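Local coordinates for protein rhino (Drosophila simulans, PDB 5XYW) that probably acts, as an HP1-family chromatin protein, in germline piRNA-cluster transcription, dimerising through its chromo shadow domain, at residues Y52-Q55 with V56-F60. Residues are numbered along the deposited sequence; the frame is centred on the assembly and turned at random.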
loop_
_atom_site.group_PDB
_atom_site.type_symbol
_atom_site.label_atom_id
_atom_site.label_comp_id
_atom_site.label_asym_id
_atom_site.label_seq_id
_atom_site.Cartn_x
_atom_site.Cartn_y
_atom_site.Cartn_z
ATOM N N TYR A 52 -3.519 -5.882 -13.181
ATOM C CA TYR A 52 -3.702 -4.630 -13.932
ATOM C C TYR A 52 -2.561 -3.637 -13.635
ATOM O O TYR A 52 -2.777 -2.589 -13.013
ATOM C CB TYR A 52 -5.055 -3.981 -13.601
ATOM C CG TYR A 52 -6.247 -4.887 -13.817
ATOM C CD1 TYR A 52 -7.152 -4.671 -14.848
ATOM C CD2 TYR A 52 -6.475 -5.962 -12.971
ATOM C CE1 TYR A 52 -8.250 -5.526 -15.030
ATOM C CE2 TYR A 52 -7.541 -6.810 -13.150
ATOM C CZ TYR A 52 -8.430 -6.592 -14.168
ATOM O OH TYR A 52 -9.490 -7.462 -14.293
ATOM N N PRO A 53 -1.342 -3.951 -14.102
ATOM C CA PRO A 53 -0.158 -3.173 -13.740
ATOM C C PRO A 53 -0.170 -1.728 -14.230
ATOM O O PRO A 53 0.708 -0.977 -13.831
ATOM C CB PRO A 53 0.990 -3.942 -14.412
ATOM C CG PRO A 53 0.427 -5.260 -14.793
ATOM C CD PRO A 53 -1.019 -5.033 -15.043
ATOM N N LEU A 54 -1.118 -1.330 -15.071
ATOM C CA LEU A 54 -1.052 0.010 -15.651
ATOM C C LEU A 54 -1.981 1.004 -14.961
ATOM O O LEU A 54 -1.570 2.130 -14.638
ATOM C CB LEU A 54 -1.368 -0.036 -17.149
ATOM C CG LEU A 54 -1.162 1.316 -17.831
ATOM C CD1 LEU A 54 0.271 1.459 -18.208
ATOM C CD2 LEU A 54 -2.066 1.478 -19.010
ATOM N N GLN A 55 -3.230 0.590 -14.739
ATOM C CA GLN A 55 -4.173 1.425 -14.006
ATOM C C GLN A 55 -3.685 1.688 -12.548
ATOM O O GLN A 55 -4.007 2.728 -11.946
ATOM C CB GLN A 55 -5.575 0.788 -14.046
ATOM C CG GLN A 55 -6.682 1.515 -13.240
ATOM C CD GLN A 55 -6.580 3.033 -13.306
ATOM O OE1 GLN A 55 -6.346 3.604 -14.376
ATOM N NE2 GLN A 55 -6.742 3.698 -12.156
ATOM N N VAL A 56 -2.873 0.780 -12.008
ATOM C CA VAL A 56 -2.227 1.015 -10.721
ATOM C C VAL A 56 -1.297 2.216 -10.742
ATOM O O VAL A 56 -1.462 3.160 -9.949
ATOM C CB VAL A 56 -1.390 -0.189 -10.265
ATOM C CG1 VAL A 56 -0.470 0.211 -9.129
ATOM C CG2 VAL A 56 -2.284 -1.359 -9.848
ATOM N N ILE A 57 -0.304 2.162 -11.639
ATOM C CA ILE A 57 0.701 3.218 -11.746
ATOM C C ILE A 57 0.011 4.508 -12.049
ATOM O O ILE A 57 0.364 5.532 -11.507
ATOM C CB ILE A 57 1.738 2.952 -12.830
ATOM C CG1 ILE A 57 2.509 1.673 -12.541
ATOM C CG2 ILE A 57 2.735 4.094 -12.901
ATOM C CD1 ILE A 57 3.911 1.679 -13.138
ATOM N N GLU A 58 -0.995 4.451 -12.909
ATOM C CA GLU A 58 -1.849 5.606 -13.105
ATOM C C GLU A 58 -2.346 6.141 -11.760
ATOM O O GLU A 58 -2.218 7.324 -11.477
ATOM C CB GLU A 58 -3.022 5.254 -14.019
ATOM C CG GLU A 58 -2.629 4.979 -15.464
ATOM C CD GLU A 58 -3.812 4.567 -16.316
ATOM O OE1 GLU A 58 -4.815 5.311 -16.339
ATOM O OE2 GLU A 58 -3.747 3.497 -16.959
ATOM N N PHE A 59 -2.874 5.259 -10.917
ATOM C CA PHE A 59 -3.430 5.711 -9.647
ATOM C C PHE A 59 -2.399 6.392 -8.751
ATOM O O PHE A 59 -2.693 7.411 -8.111
ATOM C CB PHE A 59 -4.073 4.561 -8.872
ATOM C CG PHE A 59 -4.479 4.959 -7.501
ATOM C CD1 PHE A 59 -5.609 5.739 -7.309
ATOM C CD2 PHE A 59 -3.693 4.616 -6.396
ATOM C CE1 PHE A 59 -5.964 6.145 -6.041
ATOM C CE2 PHE A 59 -4.044 5.030 -5.141
ATOM C CZ PHE A 59 -5.178 5.791 -4.960
ATOM N N PHE A 60 -1.194 5.833 -8.694
ATOM C CA PHE A 60 -0.168 6.420 -7.842
ATOM C C PHE A 60 0.533 7.649 -8.439
ATOM O O PHE A 60 1.056 8.496 -7.708
ATOM C CB PHE A 60 0.867 5.364 -7.482
ATOM C CG PHE A 60 0.346 4.318 -6.558
ATOM C CD1 PHE A 60 -0.064 4.662 -5.267
ATOM C CD2 PHE A 60 0.252 2.993 -6.965
ATOM C CE1 PHE A 60 -0.551 3.708 -4.406
ATOM C CE2 PHE A 60 -0.239 2.022 -6.096
ATOM C CZ PHE A 60 -0.641 2.384 -4.825
#
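Glu58 reaches back over Leu54 and Gln55 at the start of the C-terminal helix of the chromo shadow domain, the helix through which domains of this family commonly pair. From its CB, 3.4 Å from Gln55 O, the chain turns back toward the beginning of the helix, because CG stands anti to the carbonyl carbon (chi1 -69°). That brings CG beside Leu54 O, and the extended chain, its CD 3.7 Å from Leu54 O, then carries the carboxylate slantwise across the leucine side chain. OE2 ends 3.3 Å from CD2 of Leu54, a polar tip next to a methyl group, while OE1 faces the amide group of Gln55; those two side chains cross at about a right angle, their amide and carboxylate planes 78° apart. A carboxylate lying near the first turn may gain some electrostatic benefit from the helix dipole.

The backbone sets the turn beneath it: Glu58 N donates to Leu54 O at 3.0 Å and an almost straight 172°, and Phe59 N to Gln55 O in the next i to i+4 bond.

Away from Glu58, Val56 turns inward to Ile48 of helix 45-51, Phe59 packs on strand 16-24, and Val56 and Ile57 both meet Phe60 of the second subunit, tying this turn to the dimer. Where the loop enters the helix, Val56 CG2 rests 3.4 Å from Tyr52 O, and one residue on, Ile57 CG1 sits 3.5 Å from Pro53 O.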